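Local coordinates for type IV pilus assembly protein PilF (Thermus thermophilus HB8, PDB 5OIU) that binds ATP and magnesium and, as a AAA+ motor ATPase, probably couples ATP hydrolysis to the assembly of type IV pili, at residues Q37-L40 and A45-P48; R84-E87 and V92-R95; L124-A127 and R133-E136; E283-E288 and E318-T323; T295-G300 and A304-A309. One frame throughout, in Å; residues are numbered along the deposited sequence.

Contact 1: residues Q37-L40 and A45-P48; sequences QVRL and ALRP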
loop_
_atom_site.group_PDB
_atom_site.type_symbol
_atom_site.label_atom_id
_atom_site.label_comp_id
_atom_site.label_asym_id
_atom_site.label_seq_id
_atom_site.Cartn_x
_atom_site.Cartn_y
_atom_site.Cartn_z
ATOM N N GLN C 37 37.244 21.713 25.849
ATOM C CA GLN C 37 38.566 21.407 25.339
ATOM C C GLN C 37 38.503 21.293 23.824
ATOM O O GLN C 37 37.544 20.748 23.267
ATOM C CB GLN C 37 39.118 20.115 25.953
ATOM C CG GLN C 37 40.269 19.483 25.151
ATOM C CD GLN C 37 41.661 19.822 25.694
ATOM O OE1 GLN C 37 42.081 19.288 26.725
ATOM N NE2 GLN C 37 42.378 20.712 24.996
ATOM N N VAL C 38 39.516 21.847 23.165
ATOM C CA VAL C 38 39.695 21.737 21.724
ATOM C C VAL C 38 40.884 20.825 21.485
ATOM O O VAL C 38 41.961 21.042 22.050
ATOM C CB VAL C 38 39.905 23.120 21.083
ATOM C CG1 VAL C 38 40.201 23.019 19.586
ATOM C CG2 VAL C 38 38.695 23.978 21.331
ATOM N N ARG C 39 40.685 19.790 20.679
ATOM C CA ARG C 39 41.753 18.866 20.335
ATOM C C ARG C 39 41.903 18.810 18.821
ATOM O O ARG C 39 40.930 19.001 18.079
ATOM C CB ARG C 39 41.482 17.459 20.891
ATOM C CG ARG C 39 41.314 17.375 22.422
ATOM C CD ARG C 39 40.299 16.270 22.834
ATOM N NE ARG C 39 40.925 14.954 23.005
ATOM C CZ ARG C 39 40.253 13.818 23.197
ATOM N NH1 ARG C 39 38.928 13.820 23.254
ATOM N NH2 ARG C 39 40.913 12.668 23.338
ATOM N N LEU C 40 43.133 18.550 18.369
ATOM C CA LEU C 40 43.450 18.334 16.960
ATOM C C LEU C 40 43.998 16.925 16.812
ATOM O O LEU C 40 44.854 16.520 17.602
ATOM C CB LEU C 40 44.498 19.346 16.456
ATOM C CG LEU C 40 44.238 20.863 16.550
ATOM C CD1 LEU C 40 45.369 21.702 15.924
ATOM C CD2 LEU C 40 42.904 21.241 15.906
ATOM N N ALA C 45 47.082 10.886 16.282
ATOM C CA ALA C 45 46.862 11.064 17.714
ATOM C C ALA C 45 46.206 12.405 17.998
ATOM O O ALA C 45 46.556 13.422 17.394
ATOM C CB ALA C 45 48.169 10.958 18.501
ATOM N N LEU C 46 45.240 12.393 18.914
ATOM C CA LEU C 46 44.607 13.624 19.360
ATOM C C LEU C 46 45.513 14.324 20.365
ATOM O O LEU C 46 46.008 13.706 21.318
ATOM C CB LEU C 46 43.234 13.336 19.973
ATOM C CG LEU C 46 42.121 13.113 18.944
ATOM C CD1 LEU C 46 40.873 12.554 19.598
ATOM C CD2 LEU C 46 41.810 14.413 18.196
ATOM N N ARG C 47 45.752 15.609 20.132
ATOM C CA ARG C 47 46.579 16.402 21.018
ATOM C C ARG C 47 45.787 17.602 21.510
ATOM O O ARG C 47 44.932 18.129 20.788
ATOM C CB ARG C 47 47.851 16.874 20.299
ATOM C CG ARG C 47 48.631 15.749 19.632
ATOM C CD ARG C 47 49.430 14.942 20.643
ATOM N NE ARG C 47 50.226 13.906 19.984
ATOM C CZ ARG C 47 50.630 12.769 20.561
ATOM N NH1 ARG C 47 50.317 12.504 21.833
ATOM N NH2 ARG C 47 51.345 11.887 19.852
ATOM N N PRO C 48 46.043 18.059 22.736
ATOM C CA PRO C 48 45.309 19.219 23.266
ATOM C C PRO C 48 45.824 20.512 22.643
ATOM O O PRO C 48 47.004 20.857 22.770
ATOM C CB PRO C 48 45.595 19.158 24.770
ATOM C CG PRO C 48 46.995 18.511 24.836
ATOM C CD PRO C 48 47.049 17.537 23.684
#

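Contact 2: residues R84-E87 and V92-R95; sequences RYRE and VDLR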
loop_
_atom_site.group_PDB
_atom_site.type_symbol
_atom_site.label_atom_id
_atom_site.label_comp_id
_atom_site.label_asym_id
_atom_site.label_seq_id
_atom_site.Cartn_x
_atom_site.Cartn_y
_atom_site.Cartn_z
ATOM N N ARG C 84 32.772 24.817 3.391
ATOM C CA ARG C 84 33.762 25.188 2.379
ATOM C C ARG C 84 34.463 26.456 2.852
ATOM O O ARG C 84 34.035 27.577 2.572
ATOM C CB ARG C 84 33.101 25.340 1.024
ATOM C CG ARG C 84 32.118 24.227 0.809
ATOM C CD ARG C 84 31.495 24.234 -0.559
ATOM N NE ARG C 84 31.154 22.875 -0.986
ATOM C CZ ARG C 84 30.096 22.203 -0.542
ATOM N NH1 ARG C 84 29.292 22.766 0.352
ATOM N NH2 ARG C 84 29.845 20.975 -0.989
ATOM N N TYR C 85 35.561 26.253 3.582
ATOM C CA TYR C 85 36.318 27.318 4.233
ATOM C C TYR C 85 37.293 27.966 3.254
ATOM O O TYR C 85 38.213 27.311 2.743
ATOM C CB TYR C 85 37.065 26.737 5.429
ATOM C CG TYR C 85 37.660 27.749 6.363
ATOM C CD1 TYR C 85 36.892 28.337 7.348
ATOM C CD2 TYR C 85 38.995 28.105 6.268
ATOM C CE1 TYR C 85 37.432 29.252 8.209
ATOM C CE2 TYR C 85 39.540 29.017 7.119
ATOM C CZ TYR C 85 38.752 29.592 8.091
ATOM O OH TYR C 85 39.299 30.509 8.957
ATOM N N ARG C 86 37.101 29.256 3.005
ATOM C CA ARG C 86 37.941 30.019 2.086
ATOM C C ARG C 86 38.296 31.332 2.776
ATOM O O ARG C 86 37.457 32.238 2.854
ATOM C CB ARG C 86 37.219 30.240 0.757
ATOM C CG ARG C 86 37.288 29.041 -0.208
ATOM C CD ARG C 86 36.023 28.204 -0.175
ATOM N NE ARG C 86 36.166 26.880 -0.795
ATOM C CZ ARG C 86 36.545 25.778 -0.148
ATOM N NH1 ARG C 86 36.846 25.825 1.137
ATOM N NH2 ARG C 86 36.631 24.620 -0.783
ATOM N N GLU C 87 39.522 31.401 3.320
ATOM C CA GLU C 87 40.092 32.626 3.895
ATOM C C GLU C 87 41.521 32.751 3.377
ATOM O O GLU C 87 42.413 32.041 3.847
ATOM C CB GLU C 87 40.076 32.617 5.422
ATOM C CG GLU C 87 38.710 32.428 6.068
ATOM C CD GLU C 87 37.805 33.650 5.938
ATOM O OE1 GLU C 87 38.075 34.682 6.593
ATOM O OE2 GLU C 87 36.810 33.568 5.186
ATOM N N VAL C 92 40.100 24.949 2.477
ATOM C CA VAL C 92 39.880 23.566 2.878
ATOM C C VAL C 92 38.390 23.316 3.038
ATOM O O VAL C 92 37.649 24.179 3.512
ATOM C CB VAL C 92 40.661 23.243 4.173
ATOM C CG1 VAL C 92 40.437 24.339 5.222
ATOM C CG2 VAL C 92 40.272 21.884 4.716
ATOM N N ASP C 93 37.962 22.117 2.637
ATOM C CA ASP C 93 36.612 21.617 2.873
ATOM C C ASP C 93 36.580 20.765 4.133
ATOM O O ASP C 93 37.357 19.811 4.271
ATOM C CB ASP C 93 36.130 20.774 1.698
ATOM C CG ASP C 93 35.261 21.554 0.746
ATOM O OD1 ASP C 93 35.215 22.814 0.860
ATOM O OD2 ASP C 93 34.631 20.893 -0.118
ATOM N N LEU C 94 35.658 21.086 5.027
ATOM C CA LEU C 94 35.517 20.402 6.301
ATOM C C LEU C 94 34.204 19.639 6.349
ATOM O O LEU C 94 33.143 20.204 6.073
ATOM C CB LEU C 94 35.581 21.409 7.451
ATOM C CG LEU C 94 36.827 22.284 7.447
ATOM C CD1 LEU C 94 36.480 23.753 7.367
ATOM C CD2 LEU C 94 37.608 21.983 8.705
ATOM N N ARG C 95 34.284 18.353 6.681
ATOM C CA ARG C 95 33.122 17.566 7.099
ATOM C C ARG C 95 32.765 17.964 8.530
ATOM O O ARG C 95 33.544 17.729 9.456
ATOM C CB ARG C 95 33.456 16.078 6.997
ATOM C CG ARG C 95 32.279 15.107 6.964
ATOM C CD ARG C 95 31.864 14.623 8.363
ATOM N NE ARG C 95 32.965 14.111 9.201
ATOM C CZ ARG C 95 33.591 12.950 9.005
ATOM N NH1 ARG C 95 33.245 12.179 7.987
ATOM N NH2 ARG C 95 34.575 12.571 9.821
HETATM O O HOH W 1 33.530 22.457 -1.981
#

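Contact 3: residues L124-A127 and R133-E136; sequences LGFA and RFKE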
loop_
_atom_site.group_PDB
_atom_site.type_symbol
_atom_site.label_atom_id
_atom_site.label_comp_id
_atom_site.label_asym_id
_atom_site.label_seq_id
_atom_site.Cartn_x
_atom_site.Cartn_y
_atom_site.Cartn_z
ATOM N N LEU C 124 38.175 6.568 -13.177
ATOM C CA LEU C 124 37.207 6.624 -12.092
ATOM C C LEU C 124 37.189 5.361 -11.257
ATOM O O LEU C 124 36.400 5.290 -10.313
ATOM C CB LEU C 124 35.798 6.866 -12.629
ATOM C CG LEU C 124 35.425 8.311 -12.908
ATOM C CD1 LEU C 124 34.052 8.343 -13.574
ATOM C CD2 LEU C 124 35.432 9.083 -11.630
ATOM N N GLY C 125 37.993 4.358 -11.612
ATOM C CA GLY C 125 38.081 3.121 -10.867
ATOM C C GLY C 125 37.119 2.015 -11.264
ATOM O O GLY C 125 36.971 1.056 -10.499
ATOM N N PHE C 126 36.469 2.097 -12.431
ATOM C CA PHE C 126 35.452 1.117 -12.798
ATOM C C PHE C 126 36.073 -0.227 -13.135
ATOM O O PHE C 126 37.141 -0.295 -13.751
ATOM C CB PHE C 126 34.642 1.606 -13.997
ATOM C CG PHE C 126 33.538 2.520 -13.630
ATOM C CD1 PHE C 126 32.332 2.023 -13.181
ATOM C CD2 PHE C 126 33.707 3.882 -13.707
ATOM C CE1 PHE C 126 31.307 2.871 -12.825
ATOM C CE2 PHE C 126 32.687 4.743 -13.357
ATOM C CZ PHE C 126 31.484 4.242 -12.921
ATOM N N ALA C 127 35.393 -1.306 -12.745
ATOM C CA ALA C 127 35.823 -2.627 -13.175
ATOM C C ALA C 127 35.683 -2.720 -14.690
ATOM O O ALA C 127 34.816 -2.062 -15.268
ATOM C CB ALA C 127 35.000 -3.715 -12.501
ATOM N N ARG C 133 29.465 -0.889 -19.876
ATOM C CA ARG C 133 28.051 -0.575 -19.776
ATOM C C ARG C 133 27.853 0.843 -19.254
ATOM O O ARG C 133 26.870 1.503 -19.611
ATOM C CB ARG C 133 27.350 -1.642 -18.922
ATOM C CG ARG C 133 27.744 -3.073 -19.333
ATOM C CD ARG C 133 26.608 -4.104 -19.220
ATOM N NE ARG C 133 25.654 -3.797 -18.150
ATOM C CZ ARG C 133 24.983 -4.709 -17.437
ATOM N NH1 ARG C 133 25.156 -6.007 -17.680
ATOM N NH2 ARG C 133 24.145 -4.321 -16.466
ATOM N N PHE C 134 28.824 1.360 -18.499
ATOM C CA PHE C 134 28.745 2.723 -17.972
ATOM C C PHE C 134 28.877 3.755 -19.083
ATOM O O PHE C 134 28.084 4.707 -19.157
ATOM C CB PHE C 134 29.834 2.919 -16.919
ATOM C CG PHE C 134 29.990 4.341 -16.446
ATOM C CD1 PHE C 134 29.014 4.937 -15.667
ATOM C CD2 PHE C 134 31.133 5.070 -16.749
ATOM C CE1 PHE C 134 29.168 6.237 -15.218
ATOM C CE2 PHE C 134 31.292 6.374 -16.294
ATOM C CZ PHE C 134 30.312 6.957 -15.532
ATOM N N LYS C 135 29.910 3.606 -19.927
ATOM C CA LYS C 135 30.065 4.429 -21.128
ATOM C C LYS C 135 28.800 4.398 -21.973
ATOM O O LYS C 135 28.364 5.418 -22.523
ATOM C CB LYS C 135 31.242 3.917 -21.967
ATOM C CG LYS C 135 32.583 4.574 -21.725
ATOM C CD LYS C 135 33.660 3.938 -22.626
ATOM C CE LYS C 135 33.300 4.027 -24.109
ATOM N NZ LYS C 135 34.259 3.276 -24.970
ATOM N N GLU C 136 28.207 3.221 -22.097
ATOM C CA GLU C 136 27.021 3.087 -22.913
ATOM C C GLU C 136 25.832 3.819 -22.297
ATOM O O GLU C 136 25.024 4.397 -23.026
ATOM C CB GLU C 136 26.754 1.602 -23.124
ATOM C CG GLU C 136 25.438 1.261 -23.741
ATOM C CD GLU C 136 25.318 -0.229 -23.940
ATOM O OE1 GLU C 136 26.350 -0.922 -23.722
ATOM O OE2 GLU C 136 24.212 -0.697 -24.321
#

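Contact 4: residues E283-E288 and E318-T323; sequences EHCKVE and ERCGGT. With ZN (zinc ion), chain S.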
loop_
_atom_site.group_PDB
_atom_site.type_symbol
_atom_site.label_atom_id
_atom_site.label_comp_id
_atom_site.label_asym_id
_atom_site.label_seq_id
_atom_site.Cartn_x
_atom_site.Cartn_y
_atom_site.Cartn_z
ATOM N N GLU C 283 51.039 1.272 -0.779
ATOM C CA GLU C 283 51.751 0.447 -1.744
ATOM C C GLU C 283 53.067 -0.093 -1.214
ATOM O O GLU C 283 53.589 -1.056 -1.781
ATOM C CB GLU C 283 52.020 1.241 -3.019
ATOM C CG GLU C 283 50.794 1.473 -3.848
ATOM C CD GLU C 283 50.304 0.209 -4.530
ATOM O OE1 GLU C 283 50.852 -0.890 -4.261
ATOM O OE2 GLU C 283 49.365 0.324 -5.349
ATOM N N HIS C 284 53.599 0.495 -0.142
ATOM C CA HIS C 284 54.952 0.204 0.311
ATOM C C HIS C 284 55.014 -0.756 1.494
ATOM O O HIS C 284 56.083 -1.316 1.755
ATOM C CB HIS C 284 55.675 1.510 0.668
ATOM C CG HIS C 284 55.735 2.493 -0.463
ATOM N ND1 HIS C 284 55.518 3.845 -0.291
ATOM C CD2 HIS C 284 55.974 2.315 -1.787
ATOM C CE1 HIS C 284 55.620 4.457 -1.458
ATOM N NE2 HIS C 284 55.894 3.552 -2.381
ATOM N N CYS C 285 53.915 -0.954 2.224
ATOM C CA CYS C 285 53.849 -2.012 3.223
ATOM C C CYS C 285 52.789 -3.047 2.880
ATOM O O CYS C 285 52.328 -3.775 3.762
ATOM C CB CYS C 285 53.583 -1.435 4.609
ATOM S SG CYS C 285 52.091 -0.482 4.688
ATOM N N LYS C 286 52.388 -3.127 1.619
ATOM C CA LYS C 286 51.369 -4.084 1.233
ATOM C C LYS C 286 51.906 -5.501 1.393
ATOM O O LYS C 286 53.095 -5.763 1.219
ATOM C CB LYS C 286 50.912 -3.837 -0.209
ATOM C CG LYS C 286 49.724 -4.685 -0.620
ATOM C CD LYS C 286 49.434 -4.623 -2.116
ATOM C CE LYS C 286 48.840 -3.296 -2.534
ATOM N NZ LYS C 286 48.257 -3.407 -3.911
ATOM N N VAL C 287 51.011 -6.429 1.727
ATOM C CA VAL C 287 51.417 -7.784 2.060
ATOM C C VAL C 287 50.236 -8.713 1.797
ATOM O O VAL C 287 49.081 -8.283 1.798
ATOM C CB VAL C 287 51.910 -7.844 3.524
ATOM C CG1 VAL C 287 50.753 -7.752 4.488
ATOM C CG2 VAL C 287 52.619 -9.111 3.742
ATOM N N GLU C 288 50.529 -9.985 1.529
ATOM C CA GLU C 288 49.477 -10.953 1.256
ATOM C C GLU C 288 48.901 -11.501 2.554
ATOM O O GLU C 288 49.569 -11.536 3.592
ATOM C CB GLU C 288 49.997 -12.113 0.402
ATOM C CG GLU C 288 49.855 -11.868 -1.082
ATOM C CD GLU C 288 50.187 -13.081 -1.937
ATOM O OE1 GLU C 288 50.302 -14.198 -1.378
ATOM O OE2 GLU C 288 50.319 -12.908 -3.175
ATOM N N GLU C 318 56.160 4.297 7.343
ATOM C CA GLU C 318 56.366 5.742 7.406
ATOM C C GLU C 318 55.550 6.495 6.352
ATOM O O GLU C 318 55.098 7.612 6.617
ATOM C CB GLU C 318 57.860 6.058 7.246
ATOM C CG GLU C 318 58.800 5.064 7.949
ATOM C CD GLU C 318 59.302 3.959 7.017
ATOM O OE1 GLU C 318 59.923 4.280 5.978
ATOM O OE2 GLU C 318 59.053 2.767 7.320
ATOM N N ARG C 319 55.340 5.896 5.172
ATOM C CA ARG C 319 54.681 6.550 4.039
ATOM C C ARG C 319 53.153 6.609 4.146
ATOM O O ARG C 319 52.513 7.193 3.267
ATOM C CB ARG C 319 55.072 5.847 2.721
ATOM C CG ARG C 319 56.487 6.166 2.180
ATOM C CD ARG C 319 56.587 7.554 1.496
ATOM N NE ARG C 319 56.532 8.681 2.445
ATOM C CZ ARG C 319 55.809 9.797 2.282
ATOM N NH1 ARG C 319 55.839 10.749 3.208
ATOM N NH2 ARG C 319 55.046 9.969 1.203
ATOM N N CYS C 320 52.542 6.050 5.194
ATOM C CA CYS C 320 51.086 5.985 5.269
ATOM C C CYS C 320 50.584 6.237 6.687
ATOM O O CYS C 320 49.534 5.711 7.076
ATOM C CB CYS C 320 50.573 4.623 4.778
ATOM S SG CYS C 320 51.151 3.212 5.773
ATOM N N GLY C 321 51.310 7.038 7.470
ATOM C CA GLY C 321 51.008 7.126 8.894
ATOM C C GLY C 321 51.313 5.792 9.550
ATOM O O GLY C 321 52.313 5.143 9.242
ATOM N N GLY C 322 50.445 5.358 10.450
ATOM C CA GLY C 322 50.457 3.965 10.841
ATOM C C GLY C 322 49.430 3.149 10.103
ATOM O O GLY C 322 49.415 1.921 10.234
ATOM N N THR C 323 48.639 3.807 9.248
ATOM C CA THR C 323 47.300 3.357 8.887
ATOM C C THR C 323 47.293 2.101 8.019
ATOM O O THR C 323 46.360 1.294 8.114
ATOM C CB THR C 323 46.583 4.488 8.154
ATOM O OG1 THR C 323 47.095 4.572 6.820
ATOM C CG2 THR C 323 46.829 5.831 8.847
HETATM ZN ZN ZN S . 52.489 1.906 4.413
#

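Contact 5: residues T295-G300 and A304-A309; sequences TLRRLG and AEIQGA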
loop_
_atom_site.group_PDB
_atom_site.type_symbol
_atom_site.label_atom_id
_atom_site.label_comp_id
_atom_site.label_asym_id
_atom_site.label_seq_id
_atom_site.Cartn_x
_atom_site.Cartn_y
_atom_site.Cartn_z
ATOM N N THR C 295 34.964 -17.788 3.639
ATOM C CA THR C 295 34.601 -16.379 3.478
ATOM C C THR C 295 34.294 -16.059 2.022
ATOM O O THR C 295 33.231 -15.516 1.704
ATOM C CB THR C 295 35.721 -15.451 3.964
ATOM O OG1 THR C 295 36.194 -15.841 5.255
ATOM C CG2 THR C 295 35.210 -14.033 4.022
ATOM N N LEU C 296 35.239 -16.381 1.126
ATOM C CA LEU C 296 35.055 -16.129 -0.305
ATOM C C LEU C 296 33.846 -16.872 -0.855
ATOM O O LEU C 296 33.098 -16.332 -1.680
ATOM C CB LEU C 296 36.313 -16.532 -1.075
ATOM C CG LEU C 296 37.592 -15.803 -0.669
ATOM C CD1 LEU C 296 38.758 -16.373 -1.448
ATOM C CD2 LEU C 296 37.455 -14.299 -0.914
ATOM N N ARG C 297 33.652 -18.120 -0.423
ATOM C CA ARG C 297 32.479 -18.890 -0.821
ATOM C C ARG C 297 31.202 -18.146 -0.454
ATOM O O ARG C 297 30.366 -17.856 -1.320
ATOM C CB ARG C 297 32.520 -20.268 -0.155
ATOM C CG ARG C 297 32.437 -21.454 -1.089
ATOM C CD ARG C 297 32.600 -22.767 -0.332
ATOM N NE ARG C 297 33.905 -23.391 -0.569
ATOM C CZ ARG C 297 34.849 -23.554 0.360
ATOM N NH1 ARG C 297 34.648 -23.129 1.601
ATOM N NH2 ARG C 297 36.001 -24.139 0.053
ATOM N N ARG C 298 31.043 -17.799 0.830
ATOM C CA ARG C 298 29.823 -17.108 1.237
ATOM C C ARG C 298 29.714 -15.724 0.611
ATOM O O ARG C 298 28.613 -15.167 0.558
ATOM C CB ARG C 298 29.706 -17.009 2.766
ATOM C CG ARG C 298 30.384 -18.134 3.549
ATOM C CD ARG C 298 29.441 -19.308 3.923
ATOM N NE ARG C 298 28.224 -18.856 4.598
ATOM C CZ ARG C 298 28.167 -18.493 5.878
ATOM N NH1 ARG C 298 27.016 -18.094 6.405
ATOM N NH2 ARG C 298 29.261 -18.518 6.624
ATOM N N LEU C 299 30.809 -15.170 0.089
ATOM C CA LEU C 299 30.743 -13.945 -0.695
ATOM C C LEU C 299 30.434 -14.225 -2.162
ATOM O O LEU C 299 30.616 -13.347 -3.013
ATOM C CB LEU C 299 32.042 -13.150 -0.547
ATOM C CG LEU C 299 32.223 -12.546 0.854
ATOM C CD1 LEU C 299 33.676 -12.225 1.175
ATOM C CD2 LEU C 299 31.354 -11.309 1.012
ATOM N N GLY C 300 29.978 -15.437 -2.475
ATOM C CA GLY C 300 29.500 -15.731 -3.808
ATOM C C GLY C 300 30.574 -15.882 -4.849
ATOM O O GLY C 300 30.299 -15.687 -6.038
ATOM N N ALA C 304 36.433 -22.190 -8.637
ATOM C CA ALA C 304 37.559 -21.918 -9.523
ATOM C C ALA C 304 38.249 -20.620 -9.126
ATOM O O ALA C 304 39.471 -20.586 -8.926
ATOM C CB ALA C 304 37.082 -21.859 -10.976
ATOM N N GLU C 305 37.469 -19.541 -8.975
ATOM C CA GLU C 305 38.039 -18.260 -8.562
ATOM C C GLU C 305 38.785 -18.376 -7.236
ATOM O O GLU C 305 39.850 -17.772 -7.060
ATOM C CB GLU C 305 36.938 -17.205 -8.459
ATOM C CG GLU C 305 36.889 -16.222 -9.622
ATOM C CD GLU C 305 35.476 -15.703 -9.883
ATOM O OE1 GLU C 305 35.310 -14.834 -10.775
ATOM O OE2 GLU C 305 34.530 -16.174 -9.200
ATOM N N ILE C 306 38.249 -19.154 -6.294
ATOM C CA ILE C 306 38.870 -19.240 -4.973
ATOM C C ILE C 306 40.298 -19.768 -5.085
ATOM O O ILE C 306 41.196 -19.306 -4.371
ATOM C CB ILE C 306 38.011 -20.105 -4.025
ATOM C CG1 ILE C 306 36.723 -19.368 -3.660
ATOM C CG2 ILE C 306 38.782 -20.463 -2.755
ATOM C CD1 ILE C 306 35.724 -20.219 -2.916
ATOM N N GLN C 307 40.532 -20.713 -6.007
ATOM C CA GLN C 307 41.818 -21.408 -6.072
ATOM C C GLN C 307 42.987 -20.427 -6.035
ATOM O O GLN C 307 43.934 -20.592 -5.256
ATOM C CB GLN C 307 41.888 -22.284 -7.329
ATOM C CG GLN C 307 42.499 -23.692 -7.106
ATOM C CD GLN C 307 44.007 -23.797 -7.430
ATOM O OE1 GLN C 307 44.483 -23.287 -8.455
ATOM N NE2 GLN C 307 44.754 -24.479 -6.558
ATOM N N GLY C 308 42.924 -19.373 -6.834
ATOM C CA GLY C 308 44.061 -18.479 -6.855
ATOM C C GLY C 308 43.979 -17.364 -5.840
ATOM O O GLY C 308 45.010 -16.811 -5.436
ATOM N N ALA C 309 42.761 -17.044 -5.408
ATOM C CA ALA C 309 42.498 -15.749 -4.797
ATOM C C ALA C 309 43.402 -15.501 -3.607
ATOM O O ALA C 309 43.510 -16.342 -2.713
ATOM C CB ALA C 309 41.041 -15.659 -4.364
#

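Contact 1: residues Q37-L40 and A45-P48
L40 O takes the R47 N-H at 2.8 Å, and a second, weaker approach reaches the same oxygen from the L46 CA, a CA-H...O contact of 3.4 Å. The return bond from L40 N to R47 O, 3.0 Å long, completes a hydrogen-bonded pair of the antiparallel beta hairpin formed by strands 36-42 and 45-52. One step along, R39 faces P48 as a non-hydrogen-bonded pair, and its CA lies 3.3 Å from R47 O. R39 then crosses L46 at roughly a right angle. Its chain bends at chi2 (147°) and chi3 (88°), which turns a guanidinium face onto the leucine branch, with L46 CD1 3.7 Å from R39 NH2. The polar end works outside the hairpin: NH2 bonds to the backbone oxygens of K171 and P169 of a neighbouring subunit, and NH1 pairs with E30. L46 packs on that same K171, so these two side chains carry the hairpin into the subunit interface. Further out, the Q37 amide runs alongside the proline ring, NE2 3.6 Å from P48 CB, while NE2 also bonds to V38 O from above the carbonyl plane. Helix 6-22 covers V38 and L40 through F11 and V15, and strand 26-31 flanks strand 36-42 on the side away from strand 45-52.

Contact 2: residues R84-E87 and V92-R95
R84 opposite D93 is a non-hydrogen-bonded pair and Y85 opposite V92 a hydrogen-bonded one, Y85 N reaching V92 O at 2.9 Å in the antiparallel beta hairpin of strands 79-87 and 90-101. On the R84-D93 face, R86 folds back across the hairpin, bending at chi2 (100°), and its NH2 makes a salt bridge to D93 OD1 at 2.8 Å; guanidinium and carboxylate planes are 26° apart. R86 NH1 adds a weak bond to V92 O. The other carboxylate oxygen, D93 OD2, pairs with R82 of the ATP pocket. With an alanine in place of D93, R86 would probably lose its close salt-bridge partner, and R82 one of its partners. On the Y85-V92 face, Y85 CB rests 3.6 Å from L94 CD1, under helix 6-22. A water joins R84 to the same aspartate, accepting from R84 NE at 2.6 Å and donating to D93 OD2 at 2.7 Å.

Contact 3: residues L124-A127 and R133-E136
F134 holds its CG anti to the backbone N (chi1 171°), which swings the ring off helix 128-138 toward the preceding loop, where F126, with CG anti to its carbonyl carbon (chi1 -83°), sends a ring to meet it. The two rings stack face to face with some offset: centroids are 4.2 Å apart, planes 23° from parallel, and F126 CZ sits over the middle of the F134 ring. The closest atoms are F126 CE2 and F134 CE2, at 3.6 Å. L124 fills in beside the pair, its CD1 lying in plane at the edge of the F126 ring and 4.3 Å from F134 CE2. The side chain of L124 also lies about 5 Å from the bound ATP, measured between nearest atoms. If F134 were a serine, the F126 ring would probably lose its stacking surface and a gap would open beside L124. Around this small apolar core, L334 of strand 328-336 meets F134, and H332 of the same strand stacks on F126. Helix 155-166, which follows the P-loop, touches L124 through T158 and S161 and F134 through I162.

Contact 4: residues E283-E288 and E318-T323
A zinc site built from two CxxC pairs joins these segments, with C285 and C320 each the second cysteine of its pair. C285 SG binds the zinc at 2.4 Å and C320 SG at 2.3 Å; the angle C285 SG-zinc-C320 SG is 113°, close to tetrahedral, and these two sulfurs stand 4.0 Å apart. C282 is a further ligand, and C317 also belongs to the site. Both thiolates reach inward by the same torsion, SG lying between the backbone N and the carbonyl carbon (chi1 58° in C285, 62° in C320). Beyond the sulfurs, H284 and R319 run side by side in the same direction. The aliphatic base of the arginine does the touching, R319 CB in plane at the edge of the imidazole and R319 CG 3.5 Å from H284 ND1. After C320 the chain makes a type II' turn through G321 and G322. C320 O grips its far end twice, accepting from T323 N at 3.0 Å and T323 OG1 at 2.7 Å.

Contact 5: residues T295-G300 and A304-A309
I306 points its side chain between L296 and R297, so that successive carbons of its longer branch meet different neighbours on the facing helix. Its CG1 lies 3.9 Å from L296 CB, while CD1 goes on to the backbone, 3.9 Å from R297 N, and to the side chain, 4.0 Å from R297 CG. Here the arginine crosses the isoleucine at about a right angle, and the nearest side-chain atom of R297 is CG; its guanidinium end forms salt bridges with E303 and E294. The end of L296 meets A309 instead: with CG anti to the carbonyl carbon (chi1 -60°), it carries CD1 to within 3.8 Å of A309 CB. The segments lie mostly on two short helices, 293-298 and 303-308, joined by a tight connection. A Schellman motif ends the first, with G300 as its C-prime residue at positive phi; G300 N bonds to R297 O at 2.7 Å and L301 N returns to L296 O. L301 also packs against both L296 and I306. T295 and L299 contact a neighbouring subunit, at its V346 and F263.

From the N terminus, contact 1 closes a hairpin with four residues between its segments, two of them in the turn, at one edge of the antiparallel sheet as it stands within this chain; contact 2 closes a hairpin of the same spacing at the other edge. Contact 3 follows in series, tying the loop after strand 104-111 to the helix it leads into, on the opposite side of the chain's centre and beside the mixed sheet. Contact 4 is the longest closure, bridging 29 residues to join the start of strand 286-289 to the loop between strands 311-314 and 325-326. Contact 5 pairs two short helices wholly within that span, with three residues between its segments.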